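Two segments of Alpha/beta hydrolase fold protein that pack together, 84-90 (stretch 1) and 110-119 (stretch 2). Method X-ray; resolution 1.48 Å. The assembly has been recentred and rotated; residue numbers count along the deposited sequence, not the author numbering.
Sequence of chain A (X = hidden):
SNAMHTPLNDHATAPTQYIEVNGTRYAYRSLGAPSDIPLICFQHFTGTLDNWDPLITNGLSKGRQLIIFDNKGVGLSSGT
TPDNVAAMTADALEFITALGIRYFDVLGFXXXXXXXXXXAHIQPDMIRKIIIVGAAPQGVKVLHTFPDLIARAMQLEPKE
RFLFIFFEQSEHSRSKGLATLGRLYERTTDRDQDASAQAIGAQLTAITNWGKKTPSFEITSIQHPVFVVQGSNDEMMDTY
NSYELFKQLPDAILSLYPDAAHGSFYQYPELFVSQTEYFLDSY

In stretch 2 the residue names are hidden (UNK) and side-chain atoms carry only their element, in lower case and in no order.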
# COMPACT_ATOMS: atom_id res chain seq x y z
N ASN A 84 -23.41 -20.67 -3.06
CA ASN A 84 -23.44 -19.34 -2.47
C ASN A 84 -22.35 -19.18 -1.42
O ASN A 84 -21.97 -20.12 -0.70
CB ASN A 84 -24.84 -19.09 -1.87
CG ASN A 84 -25.19 -20.02 -0.72
OD1 ASN A 84 -25.01 -19.70 0.45
ND2 ASN A 84 -25.66 -21.21 -1.06
N VAL A 85 -21.90 -17.92 -1.28
CA VAL A 85 -20.84 -17.59 -0.34
C VAL A 85 -21.22 -17.89 1.11
O VAL A 85 -20.37 -18.33 1.89
CB VAL A 85 -20.38 -16.11 -0.53
CG1 VAL A 85 -19.55 -15.64 0.64
CG2 VAL A 85 -19.62 -15.97 -1.86
N ALA A 86 -22.47 -17.62 1.50
CA ALA A 86 -22.83 -17.85 2.87
C ALA A 86 -22.61 -19.29 3.29
O ALA A 86 -22.11 -19.56 4.38
CB ALA A 86 -24.28 -17.42 3.13
N ALA A 87 -23.02 -20.23 2.43
CA ALA A 87 -22.81 -21.65 2.73
C ALA A 87 -21.34 -22.05 2.72
O ALA A 87 -20.88 -22.83 3.52
CB ALA A 87 -23.61 -22.51 1.76
N MSE A 88 -20.58 -21.47 1.77
CA MSE A 88 -19.13 -21.73 1.78
C MSE A 88 -18.46 -21.27 3.03
O MSE A 88 -17.49 -21.89 3.50
CB MSE A 88 -18.48 -21.04 0.59
CG MSE A 88 -18.95 -21.61 -0.75
SE MSE A 88 -18.11 -20.63 -2.23
CE MSE A 88 -19.08 -21.48 -3.66
N THR A 89 -18.96 -20.18 3.60
CA THR A 89 -18.45 -19.63 4.84
C THR A 89 -18.81 -20.57 6.01
O THR A 89 -17.95 -20.85 6.84
CB THR A 89 -19.01 -18.21 5.09
OG1 THR A 89 -18.70 -17.36 3.97
CG2 THR A 89 -18.41 -17.62 6.34
N ALA A 90 -20.06 -21.05 6.06
CA ALA A 90 -20.46 -22.00 7.10
C ALA A 90 -19.64 -23.29 7.04
O ALA A 90 -19.17 -23.82 8.07
CB ALA A 90 -21.95 -22.34 6.93
N UNK A 110 -9.90 -13.40 -4.21
CA UNK A 110 -10.97 -13.52 -5.22
C UNK A 110 -12.24 -14.05 -4.49
O UNK A 110 -12.66 -13.43 -3.51
o UNK A 110 -11.52 -14.44 -7.34
c UNK A 110 -10.48 -14.35 -6.38
N UNK A 111 -12.80 -15.19 -4.90
CA UNK A 111 -13.90 -15.79 -4.16
C UNK A 111 -13.61 -15.88 -2.66
O UNK A 111 -14.47 -15.59 -1.82
c UNK A 111 -16.47 -17.44 -3.94
c UNK A 111 -15.15 -19.44 -4.65
c UNK A 111 -15.10 -18.06 -3.98
c UNK A 111 -14.12 -17.19 -4.73
N UNK A 112 -12.38 -16.26 -2.30
CA UNK A 112 -12.00 -16.31 -0.92
C UNK A 112 -12.08 -14.97 -0.22
O UNK A 112 -12.34 -14.91 0.99
N UNK A 113 -11.85 -13.89 -0.97
CA UNK A 113 -12.01 -12.56 -0.42
C UNK A 113 -13.45 -12.20 -0.12
O UNK A 113 -13.71 -11.32 0.73
N UNK A 114 -14.40 -12.82 -0.81
CA UNK A 114 -15.82 -12.64 -0.45
C UNK A 114 -16.13 -13.42 0.85
O UNK A 114 -16.76 -12.88 1.79
c UNK A 114 -17.01 -13.00 -5.25
c UNK A 114 -15.80 -11.08 -4.52
c UNK A 114 -15.95 -11.52 -3.20
c UNK A 114 -16.75 -13.24 -1.51
c UNK A 114 -16.37 -11.83 -5.56
c UNK A 114 -16.59 -12.71 -2.91
c UNK A 114 -17.12 -13.43 -3.95
N UNK A 115 -15.59 -14.63 0.95
CA UNK A 115 -15.83 -15.48 2.13
C UNK A 115 -15.28 -14.81 3.39
O UNK A 115 -15.96 -14.81 4.44
c UNK A 115 -15.23 -17.70 3.22
c UNK A 115 -15.22 -16.88 1.92
c UNK A 115 -15.33 -18.89 0.31
c UNK A 115 -16.02 -17.65 0.85
N UNK A 116 -14.10 -14.18 3.33
CA UNK A 116 -13.57 -13.61 4.59
C UNK A 116 -14.39 -12.41 5.03
O UNK A 116 -14.50 -12.17 6.21
c UNK A 116 -12.08 -13.25 4.50
c UNK A 116 -11.25 -14.51 4.22
c UNK A 116 -11.75 -12.16 3.46
N UNK A 117 -14.96 -11.65 4.09
CA UNK A 117 -15.86 -10.54 4.46
C UNK A 117 -17.11 -11.09 5.18
O UNK A 117 -17.50 -10.59 6.22
c UNK A 117 -15.23 -8.96 2.56
c UNK A 117 -16.31 -9.76 3.26
n UNK A 117 -15.21 -8.76 0.16
o UNK A 117 -16.65 -7.49 1.32
c UNK A 117 -15.77 -8.35 1.28
N UNK A 118 -17.73 -12.10 4.59
CA UNK A 118 -18.93 -12.68 5.16
C UNK A 118 -18.62 -13.30 6.53
O UNK A 118 -19.39 -13.15 7.49
c UNK A 118 -21.00 -14.00 4.60
c UNK A 118 -23.30 -13.31 4.81
c UNK A 118 -21.32 -15.16 5.24
c UNK A 118 -22.00 -13.08 4.39
c UNK A 118 -19.58 -13.68 4.19
c UNK A 118 -22.63 -15.41 5.68
o UNK A 118 -24.91 -14.75 5.87
c UNK A 118 -23.61 -14.50 5.44
N UNK A 119 -17.49 -13.98 6.65
CA UNK A 119 -17.08 -14.60 7.91
C UNK A 119 -16.88 -13.57 8.99
O UNK A 119 -17.24 -13.79 10.16
c UNK A 119 -15.79 -15.42 7.74
c UNK A 119 -15.57 -16.39 8.90
c UNK A 119 -14.73 -18.65 7.34
se UNK A 119 -13.98 -17.48 8.67

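Position 110 carries one carbon and then one oxygen, and it touches nothing on stretch 1. This is Ser110. It sits at the N-cap position of the helix that follows, but its side chain makes no capping bond.

Position 111 has four carbons, forked at the second. One tip lies near both Val85 and Met88 of stretch 1. This is Leu111. Its CD1 is 4.1 Å from Val85 CG2 and 4.0 Å from the selenium, SE, of Met88, a selenomethionine.

Position 112 has no side-chain atoms and no contact. It is Gly112. Position 113 is also bare and makes no contact. It is Gly113. A CB here would be crowded by Ser110 O, at 3.1 Å.

Position 114 has one carbon and then a ring of six carbons, with no oxygen. Its first carbon lies near Val85. This is Phe114. Its CB lies 4.0 Å from Val85 CG2. The CA-to-CB bond points toward stretch 1, but the end of the side chain leads away. Val85 CG2 lies at the ring edge.

Position 115 has four carbons, forked at the first, with one arm two carbons long. It meets Val85, Met88 and Thr89. This is Ile115. Its CD1 is 3.8 Å from Met88 CB, and its CG2 is 3.6 Å from Thr89 OG1.

Position 116 has one carbon carrying two more. Its CA-to-CB bond points away from stretch 1, and it makes no contact. This is Val116.

Position 117 has three carbons, the third carrying one oxygen and one nitrogen. It does not reach stretch 1. The oxygen and nitrogen mark an amide, so this is Gln117. Its NE2 donates to Gly113 O at 3.0 Å, back along the helix.

Position 118 has one carbon and a six-carbon ring bearing an oxygen. Its CA-to-CB bond points toward stretch 1. It meets Val85, Ala86 and Thr89. This is Tyr118. Its CE2 is 3.6 Å from Ala86 CB, and its CD2 is 3.6 Å from Thr89 OG1.

Position 119 is an unbranched chain of two carbons, selenium and one carbon. It touches Thr89. This is Met119, as selenomethionine. Its CB is 3.7 Å from Thr89 CG2.

The two helices cross at -74°, with their axes 9.1 Å apart at closest approach. Val85 is the knob, set among Leu111, Phe114, Ile115 and Tyr118. Thr89 packs one turn further along, where its CA is 5.6 Å from Ile115 CA. Its OG1 donates to Val85 O at 2.8 Å, so the hydroxyl is satisfied within its own helix. No hydrogen bond crosses between the stretches. The contact rests on side-chain packing and buries 448 Å², both sides summed.

Stretch 2, residues 110-119: SLGGFIVQYM
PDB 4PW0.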